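PDB 3H14: aminotransferase, classes I and II from Silicibacter pomeroyi DSS-3, which probably transfers amino groups between L-aspartate and 2-oxoglutarate, with pyridoxal 5'-phosphate as cofactor. Local coordinates for residues Ile206-Lys211 and Val287-Arg292; Gly39-Gly44 and Gly312-Tyr317; Ser229-Met234 and Glu280-Leu285. All coordinates share one frame; numbering follows the deposited sequence.

Contact 1 (Ile206-Lys211 and Val287-Arg292); sequences IEYEAK and VYKANR
Loop I206-K211 passes the helical segment V287-R292 most closely where the CA atoms of Y208 and K289 stand 6.8 Å apart, too far for backbone pairing, so side chains make the contact. R292 runs extended from CG to NE and lays CD over the centre of the Y208 ring, a CH-pi contact with CD 3.4 Å from the ring centroid. The guanidinium lies nearly parallel to that ring (planes 3° apart) and ends in a salt bridge: NH1 and NH2 each stand 3.1 Å from E209 OE2, both approaching from one face of the carboxylate. An arginine suits the place, being long enough to serve ring and charge together; its NE binds P310 O. K289 CG meets the ring edge, 3.6 Å from Y208 CD2, while K289 NZ shares a water with E207 O and Y208 O. Y208 OH rests 3.3 Å from Y288 CB and hydrogen-bonds to A313 O. Deeper in, I206 CG2 packs 3.8 Å from Y288 CD2. The contact thus fastens the loop between strands 196-200 and 223-227 to helix 278-302, which V287, A290 and N291 join to helix 365-381.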
loop_
_atom_site.group_PDB
_atom_site.type_symbol
_atom_site.label_atom_id
_atom_site.label_comp_id
_atom_site.label_asym_id
_atom_site.label_seq_id
_atom_site.Cartn_x
_atom_site.Cartn_y
_atom_site.Cartn_z
ATOM N N ILE A 206 6.288 1.796 8.709
ATOM C CA ILE A 206 5.274 2.754 9.154
ATOM C C ILE A 206 4.287 2.083 10.124
ATOM O O ILE A 206 3.159 1.624 9.772
ATOM C CB ILE A 206 4.536 3.435 7.966
ATOM C CG1 ILE A 206 5.558 4.133 7.071
ATOM C CG2 ILE A 206 3.527 4.486 8.511
ATOM C CD1 ILE A 206 4.976 4.744 5.802
ATOM N N GLU A 207 4.755 2.008 11.360
ATOM C CA GLU A 207 4.140 1.176 12.378
ATOM C C GLU A 207 4.138 1.943 13.685
ATOM O O GLU A 207 5.037 2.735 13.932
ATOM C CB GLU A 207 4.960 -0.083 12.536
ATOM C CG GLU A 207 5.064 -0.938 11.302
ATOM C CD GLU A 207 6.151 -1.973 11.449
ATOM O OE1 GLU A 207 6.291 -2.496 12.583
ATOM O OE2 GLU A 207 6.888 -2.224 10.450
ATOM N N TYR A 208 3.121 1.719 14.497
ATOM C CA TYR A 208 2.850 2.544 15.681
ATOM C C TYR A 208 3.102 1.691 16.925
ATOM O O TYR A 208 4.246 1.639 17.389
ATOM C CB TYR A 208 1.436 3.139 15.590
ATOM C CG TYR A 208 1.354 4.002 14.351
ATOM C CD1 TYR A 208 0.630 3.597 13.242
ATOM C CD2 TYR A 208 2.104 5.153 14.250
ATOM C CE1 TYR A 208 0.629 4.337 12.072
ATOM C CE2 TYR A 208 2.102 5.911 13.098
ATOM C CZ TYR A 208 1.348 5.511 12.012
ATOM O OH TYR A 208 1.345 6.262 10.864
ATOM N N GLU A 209 2.103 0.956 17.408
ATOM C CA GLU A 209 2.343 0.034 18.541
ATOM C C GLU A 209 2.418 -1.447 18.135
ATOM O O GLU A 209 3.194 -2.187 18.703
ATOM C CB GLU A 209 1.353 0.274 19.692
ATOM C CG GLU A 209 -0.008 0.668 19.275
ATOM C CD GLU A 209 -0.229 2.171 19.168
ATOM O OE1 GLU A 209 0.716 2.984 19.338
ATOM O OE2 GLU A 209 -1.402 2.523 18.928
ATOM N N ALA A 210 1.670 -1.868 17.113
ATOM C CA ALA A 210 1.773 -3.231 16.591
ATOM C C ALA A 210 3.033 -3.440 15.736
ATOM O O ALA A 210 3.327 -2.645 14.870
ATOM C CB ALA A 210 0.540 -3.571 15.781
ATOM N N LYS A 211 3.760 -4.526 15.970
ATOM C CA LYS A 211 4.961 -4.842 15.203
ATOM C C LYS A 211 4.570 -5.576 13.904
ATOM O O LYS A 211 3.811 -6.544 13.938
ATOM C CB LYS A 211 5.893 -5.711 16.053
ATOM C CG LYS A 211 7.183 -6.102 15.415
ATOM C CD LYS A 211 8.084 -4.947 15.114
ATOM C CE LYS A 211 9.293 -5.408 14.294
ATOM N NZ LYS A 211 8.903 -5.624 12.866
ATOM N N VAL A 287 6.253 12.347 12.817
ATOM C CA VAL A 287 5.183 13.133 12.266
ATOM C C VAL A 287 3.909 12.299 12.072
ATOM O O VAL A 287 2.832 12.701 12.471
ATOM C CB VAL A 287 5.605 13.800 10.946
ATOM C CG1 VAL A 287 4.434 14.461 10.322
ATOM C CG2 VAL A 287 6.735 14.853 11.220
ATOM N N TYR A 288 4.040 11.114 11.500
ATOM C CA TYR A 288 2.866 10.251 11.348
ATOM C C TYR A 288 2.262 9.909 12.719
ATOM O O TYR A 288 1.050 9.881 12.849
ATOM C CB TYR A 288 3.201 8.947 10.625
ATOM C CG TYR A 288 3.815 9.056 9.241
ATOM C CD1 TYR A 288 3.439 10.031 8.356
ATOM C CD2 TYR A 288 4.734 8.121 8.809
ATOM C CE1 TYR A 288 4.022 10.097 7.092
ATOM C CE2 TYR A 288 5.301 8.174 7.564
ATOM C CZ TYR A 288 4.939 9.143 6.711
ATOM O OH TYR A 288 5.523 9.220 5.471
ATOM N N LYS A 289 3.116 9.639 13.717
ATOM C CA LYS A 289 2.635 9.300 15.059
ATOM C C LYS A 289 1.804 10.433 15.629
ATOM O O LYS A 289 0.737 10.207 16.202
ATOM C CB LYS A 289 3.801 8.923 15.981
ATOM C CG LYS A 289 4.338 7.554 15.668
ATOM C CD LYS A 289 5.733 7.328 16.142
ATOM C CE LYS A 289 6.059 5.845 16.171
ATOM N NZ LYS A 289 7.476 5.653 16.554
ATOM N N ALA A 290 2.272 11.673 15.440
ATOM C CA ALA A 290 1.573 12.860 15.922
ATOM C C ALA A 290 0.252 13.070 15.184
ATOM O O ALA A 290 -0.768 13.402 15.800
ATOM C CB ALA A 290 2.492 14.123 15.771
ATOM N N ASN A 291 0.251 12.849 13.866
ATOM C CA ASN A 291 -0.956 13.041 13.064
ATOM C C ASN A 291 -2.040 12.029 13.390
ATOM O O ASN A 291 -3.215 12.379 13.386
ATOM C CB ASN A 291 -0.654 12.918 11.573
ATOM C CG ASN A 291 0.277 13.998 11.081
ATOM O OD1 ASN A 291 0.630 14.930 11.831
ATOM N ND2 ASN A 291 0.696 13.880 9.827
ATOM N N ARG A 292 -1.612 10.788 13.628
ATOM C CA ARG A 292 -2.508 9.653 13.955
ATOM C C ARG A 292 -3.227 9.949 15.258
ATOM O O ARG A 292 -4.460 9.793 15.362
ATOM C CB ARG A 292 -1.670 8.372 14.076
ATOM C CG ARG A 292 -2.455 7.110 14.403
ATOM C CD ARG A 292 -1.612 5.896 14.203
ATOM N NE ARG A 292 -2.252 4.696 14.679
ATOM C CZ ARG A 292 -2.123 4.202 15.906
ATOM N NH1 ARG A 292 -1.384 4.829 16.822
ATOM N NH2 ARG A 292 -2.747 3.069 16.217
HETATM O O HOH W 1 6.906 2.719 15.888
#

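Contact 2 (Gly39-Gly44 and Gly312-Tyr317); sequences GQPGTG and GAFYVY
F314 reaches across to the bend G39-P41 with the rim of its ring. From the backbone its CB sets out toward this loop, and a chi1 of 40° wedges CG between the backbone N and the carbonyl carbon. Beyond CG, CD1 lies 3.7 Å above the plane of the neighbouring Y315 ring, toward its rim. On the other branch CE2 packs 3.8 Å from I206 CD1, and the ring also meets that of Y288, the planes about 60° apart. CE1 comes 4.1 Å from G39 C, which sits near the plane of the ring. At the tip, CZ is 3.9 Å from Q40 C and also touches P41 CD. A flat apolar group fits here because it packs against peptide atoms and a proline ring without asking for a hydrogen bond. Y315 adds the second touch: G39 CA lies at its ring edge, only 2.9 Å from Y315 OH. A CB here would clash with the same oxygen, consistent with glycine at this position. The polar end of Y315 is held by Y203 OH. G39 O in turn accepts from K230 NZ, the lysine that, by family resemblance, probably carries the cofactor. The chemistry is therefore mostly van der Waals: the rim of F314 and the hydroxyl end of Y315 pack against the G39-P41 bend beside the probable active site, where the bare CA of glycine permits a very close approach.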
loop_
_atom_site.group_PDB
_atom_site.type_symbol
_atom_site.label_atom_id
_atom_site.label_comp_id
_atom_site.label_asym_id
_atom_site.label_seq_id
_atom_site.Cartn_x
_atom_site.Cartn_y
_atom_site.Cartn_z
ATOM N N GLY A 39 -2.041 8.476 -1.418
ATOM C CA GLY A 39 -1.481 7.347 -0.750
ATOM C C GLY A 39 0.029 7.324 -0.868
ATOM O O GLY A 39 0.583 6.320 -1.251
ATOM N N GLN A 40 0.667 8.442 -0.547
ATOM C CA GLN A 40 2.118 8.608 -0.699
ATOM C C GLN A 40 2.581 9.563 0.375
ATOM O O GLN A 40 1.810 10.451 0.758
ATOM C CB GLN A 40 2.485 9.256 -2.034
ATOM C CG GLN A 40 1.683 8.823 -3.237
ATOM C CD GLN A 40 1.952 9.679 -4.473
ATOM O OE1 GLN A 40 2.368 10.848 -4.385
ATOM N NE2 GLN A 40 1.707 9.097 -5.633
ATOM N N PRO A 41 3.827 9.410 0.854
ATOM C CA PRO A 41 4.361 10.337 1.833
ATOM C C PRO A 41 4.353 11.796 1.375
ATOM O O PRO A 41 4.428 12.084 0.171
ATOM C CB PRO A 41 5.798 9.852 2.029
ATOM C CG PRO A 41 5.771 8.449 1.643
ATOM C CD PRO A 41 4.792 8.337 0.544
ATOM N N GLY A 42 4.239 12.707 2.340
ATOM C CA GLY A 42 4.358 14.122 2.055
ATOM C C GLY A 42 5.816 14.489 1.744
ATOM O O GLY A 42 6.090 15.513 1.131
ATOM N N THR A 43 6.757 13.646 2.137
ATOM C CA THR A 43 8.166 13.973 2.005
ATOM C C THR A 43 8.766 13.377 0.742
ATOM O O THR A 43 8.232 12.454 0.157
ATOM C CB THR A 43 8.943 13.504 3.231
ATOM O OG1 THR A 43 8.596 12.146 3.520
ATOM C CG2 THR A 43 8.599 14.406 4.438
ATOM N N GLY A 44 9.867 13.966 0.308
ATOM C CA GLY A 44 10.679 13.372 -0.738
ATOM C C GLY A 44 11.744 12.441 -0.188
ATOM O O GLY A 44 11.783 12.127 1.000
ATOM N N GLY A 312 -1.284 0.581 11.277
ATOM C CA GLY A 312 -0.046 0.928 10.573
ATOM C C GLY A 312 -0.370 1.723 9.316
ATOM O O GLY A 312 -1.523 2.117 9.086
ATOM N N ALA A 313 0.646 2.017 8.503
ATOM C CA ALA A 313 0.474 2.957 7.374
ATOM C C ALA A 313 -0.024 4.337 7.858
ATOM O O ALA A 313 0.150 4.685 9.033
ATOM C CB ALA A 313 -0.478 2.393 6.311
ATOM N N PHE A 314 -0.629 5.117 6.962
ATOM C CA PHE A 314 -1.100 6.475 7.313
ATOM C C PHE A 314 -2.489 6.776 6.747
ATOM O O PHE A 314 -2.729 7.822 6.131
ATOM C CB PHE A 314 -0.087 7.537 6.868
ATOM C CG PHE A 314 0.538 7.276 5.506
ATOM C CD1 PHE A 314 -0.231 7.122 4.393
ATOM C CD2 PHE A 314 1.922 7.259 5.353
ATOM C CE1 PHE A 314 0.339 6.921 3.152
ATOM C CE2 PHE A 314 2.505 7.049 4.109
ATOM C CZ PHE A 314 1.719 6.861 3.023
ATOM N N TYR A 315 -3.397 5.837 6.969
ATOM C CA TYR A 315 -4.756 5.898 6.495
ATOM C C TYR A 315 -5.741 5.700 7.634
ATOM O O TYR A 315 -5.464 4.964 8.608
ATOM C CB TYR A 315 -5.013 4.779 5.482
ATOM C CG TYR A 315 -4.088 4.800 4.290
ATOM C CD1 TYR A 315 -4.036 5.920 3.484
ATOM C CD2 TYR A 315 -3.279 3.707 3.969
ATOM C CE1 TYR A 315 -3.177 5.983 2.398
ATOM C CE2 TYR A 315 -2.424 3.760 2.873
ATOM C CZ TYR A 315 -2.392 4.896 2.093
ATOM O OH TYR A 315 -1.577 5.006 0.996
ATOM N N VAL A 316 -6.907 6.318 7.473
ATOM C CA VAL A 316 -8.078 5.987 8.288
ATOM C C VAL A 316 -9.213 5.678 7.338
ATOM O O VAL A 316 -9.512 6.474 6.469
ATOM C CB VAL A 316 -8.508 7.160 9.245
ATOM C CG1 VAL A 316 -9.745 6.744 10.041
ATOM C CG2 VAL A 316 -7.403 7.533 10.177
ATOM N N TYR A 317 -9.838 4.501 7.514
ATOM C CA TYR A 317 -10.902 4.024 6.692
ATOM C C TYR A 317 -12.185 4.066 7.514
ATOM O O TYR A 317 -12.264 3.398 8.574
ATOM C CB TYR A 317 -10.626 2.574 6.304
ATOM C CG TYR A 317 -11.534 2.046 5.257
ATOM C CD1 TYR A 317 -11.533 2.599 3.998
ATOM C CD2 TYR A 317 -12.351 0.942 5.488
ATOM C CE1 TYR A 317 -12.325 2.131 3.035
ATOM C CE2 TYR A 317 -13.153 0.439 4.510
ATOM C CZ TYR A 317 -13.138 1.040 3.279
ATOM O OH TYR A 317 -13.915 0.582 2.248
#

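Contact 3 (Ser229-Met234 and Glu280-Leu285); sequences SKYFSM and ELQANL
The turn that begins at K230, probably the lysine that carries the cofactor in this aminotransferase family, packs here through Y231, F232 and S233 onto helix 278-302. K230 to S233 form a type I beta turn, with a weak S233 N to K230 O hydrogen bond. Y231 is the main bridge: CG is anti to the backbone N (chi1 177°), and the ring crosses L281 obliquely, its CZ 3.6 Å from L281 CB. The phenol oxygen accepts a hydrogen bond from Q282 NE2 at 3.1 Å, bent to 141° and tilted from the amide plane. Q282 starts away from the turn; a bend at chi2 turns CD back, and NE2 reaches the phenol. W84 meets the Y231 ring edge-to-face. L281 divides its methyls: CD1 touches F232 CD1 at 3.5 Å, while CD2 lies 3.5 Å from Y231 O. A branched leucine suits this spot, since each methyl has its own surface to cover. Y231 O takes a hydrogen bond from a water 2.7 Å away, which also donates to L281 O and accepts from N284 ND2. An alanine in place of Y231 would probably leave Q282 NE2 without its phenol acceptor and open a gap beside L281 CB, where the ring had packed. S233 presents CB to N284 ND2, but its hydroxyl bonds to T43 OG1 and G44 O. The chemistry thus combines an apolar centre of rings and leucine with polar links on its margins, where Y231 OH meets an amide of the helix and Y231 O reaches the helix through a shared water.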
loop_
_atom_site.group_PDB
_atom_site.type_symbol
_atom_site.label_atom_id
_atom_site.label_comp_id
_atom_site.label_asym_id
_atom_site.label_seq_id
_atom_site.Cartn_x
_atom_site.Cartn_y
_atom_site.Cartn_z
ATOM N N SER A 229 8.966 3.290 -1.562
ATOM C CA SER A 229 8.060 4.390 -1.806
ATOM C C SER A 229 7.404 4.976 -0.547
ATOM O O SER A 229 6.892 6.096 -0.612
ATOM C CB SER A 229 6.969 3.977 -2.800
ATOM O OG SER A 229 6.218 2.878 -2.293
ATOM N N LYS A 230 7.406 4.227 0.566
ATOM C CA LYS A 230 6.628 4.578 1.760
ATOM C C LYS A 230 7.502 4.963 2.972
ATOM O O LYS A 230 7.804 6.129 3.139
ATOM C CB LYS A 230 5.627 3.475 2.113
ATOM C CG LYS A 230 4.767 3.011 0.947
ATOM C CD LYS A 230 3.822 4.099 0.372
ATOM C CE LYS A 230 3.012 3.481 -0.768
ATOM N NZ LYS A 230 2.278 4.394 -1.661
ATOM N N TYR A 231 7.883 4.023 3.824
ATOM C CA TYR A 231 8.793 4.338 4.931
ATOM C C TYR A 231 10.083 4.982 4.410
ATOM O O TYR A 231 10.620 5.910 5.008
ATOM C CB TYR A 231 9.179 3.090 5.685
ATOM C CG TYR A 231 10.174 3.377 6.770
ATOM C CD1 TYR A 231 9.790 4.074 7.938
ATOM C CD2 TYR A 231 11.500 3.031 6.625
ATOM C CE1 TYR A 231 10.725 4.370 8.943
ATOM C CE2 TYR A 231 12.417 3.289 7.634
ATOM C CZ TYR A 231 12.028 3.960 8.779
ATOM O OH TYR A 231 12.984 4.220 9.726
ATOM N N PHE A 232 10.586 4.485 3.286
ATOM C CA PHE A 232 11.848 5.051 2.753
ATOM C C PHE A 232 11.669 6.321 1.948
ATOM O O PHE A 232 12.654 6.929 1.559
ATOM C CB PHE A 232 12.635 3.994 2.007
ATOM C CG PHE A 232 13.055 2.894 2.894
ATOM C CD1 PHE A 232 14.131 3.071 3.764
ATOM C CD2 PHE A 232 12.358 1.702 2.915
ATOM C CE1 PHE A 232 14.518 2.075 4.634
ATOM C CE2 PHE A 232 12.744 0.687 3.749
ATOM C CZ PHE A 232 13.842 0.883 4.635
ATOM N N SER A 233 10.401 6.709 1.720
ATOM C CA SER A 233 10.038 8.038 1.213
ATOM C C SER A 233 10.587 8.338 -0.171
ATOM O O SER A 233 10.888 9.489 -0.464
ATOM C CB SER A 233 10.476 9.119 2.211
ATOM O OG SER A 233 9.785 10.354 1.976
HETATM N N MSE A 234 10.670 7.322 -1.037
HETATM C CA MSE A 234 11.127 7.509 -2.405
HETATM C C MSE A 234 10.054 7.211 -3.441
HETATM O O MSE A 234 10.306 6.585 -4.477
HETATM C CB MSE A 234 12.381 6.653 -2.650
HETATM C CG MSE A 234 13.502 7.081 -1.804
HETATM SE SE MSE A 234 15.074 5.988 -2.043
HETATM C CE MSE A 234 15.326 6.318 -3.932
ATOM N N GLU A 280 16.329 10.580 9.729
ATOM C CA GLU A 280 15.338 11.334 8.994
ATOM C C GLU A 280 14.058 10.535 8.844
ATOM O O GLU A 280 12.986 11.072 9.025
ATOM C CB GLU A 280 15.837 11.773 7.613
ATOM C CG GLU A 280 14.856 12.650 6.915
ATOM C CD GLU A 280 15.362 13.242 5.595
ATOM O OE1 GLU A 280 16.587 13.287 5.385
ATOM O OE2 GLU A 280 14.510 13.638 4.759
ATOM N N LEU A 281 14.175 9.268 8.495
ATOM C CA LEU A 281 12.967 8.444 8.261
ATOM C C LEU A 281 12.171 8.223 9.539
ATOM O O LEU A 281 10.950 8.126 9.510
ATOM C CB LEU A 281 13.333 7.124 7.606
ATOM C CG LEU A 281 14.105 7.294 6.294
ATOM C CD1 LEU A 281 14.501 5.980 5.704
ATOM C CD2 LEU A 281 13.345 8.117 5.297
ATOM N N GLN A 282 12.846 8.151 10.673
ATOM C CA GLN A 282 12.142 8.082 11.950
ATOM C C GLN A 282 11.512 9.414 12.305
ATOM O O GLN A 282 10.502 9.434 12.983
ATOM C CB GLN A 282 13.060 7.552 13.077
ATOM C CG GLN A 282 13.363 6.048 12.904
ATOM C CD GLN A 282 12.220 5.187 13.349
ATOM O OE1 GLN A 282 11.510 5.550 14.285
ATOM N NE2 GLN A 282 12.040 4.030 12.709
ATOM N N ALA A 283 12.087 10.526 11.837
ATOM C CA ALA A 283 11.493 11.854 12.044
ATOM C C ALA A 283 10.175 11.958 11.296
ATOM O O ALA A 283 9.168 12.475 11.825
ATOM C CB ALA A 283 12.433 12.928 11.577
ATOM N N ASN A 284 10.181 11.479 10.053
ATOM C CA ASN A 284 8.953 11.345 9.272
ATOM C C ASN A 284 7.970 10.513 10.047
ATOM O O ASN A 284 6.824 10.858 10.123
ATOM C CB ASN A 284 9.195 10.643 7.940
ATOM C CG ASN A 284 10.142 11.393 7.009
ATOM O OD1 ASN A 284 10.392 12.588 7.157
ATOM N ND2 ASN A 284 10.662 10.674 6.026
ATOM N N LEU A 285 8.397 9.389 10.604
ATOM C CA LEU A 285 7.470 8.559 11.389
ATOM C C LEU A 285 6.931 9.253 12.654
ATOM O O LEU A 285 5.776 9.052 13.034
ATOM C CB LEU A 285 8.106 7.238 11.741
ATOM C CG LEU A 285 7.181 6.242 12.450
ATOM C CD1 LEU A 285 5.960 5.913 11.605
ATOM C CD2 LEU A 285 7.957 4.975 12.784
HETATM O O HOH W 2 9.787 7.662 6.846
#

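In the fold
From the N terminus, 39-44 comes first, in the loop between strand 34-35 and helix 47-57, and is met some 270 residues later by 312-317, at the start of strand 315-319, closing contact 2. Within that span, contact 1 closes a shorter loop from 206-211 to 287-292, and contact 3 a shorter one again, from 229-234 to 280-285. The three therefore nest without crossing. Contacts 1 and 3 use successive parts of helix 278-302. Neighbouring contacts also meet directly: I206 O lies 2.8 Å from A313 N, and P41 CD lies 3.3 Å from S229 O. Together they tie two loops of the seven-stranded sheet to helix 278-302, and the loop after strand 34-35 to the start of strand 315-319.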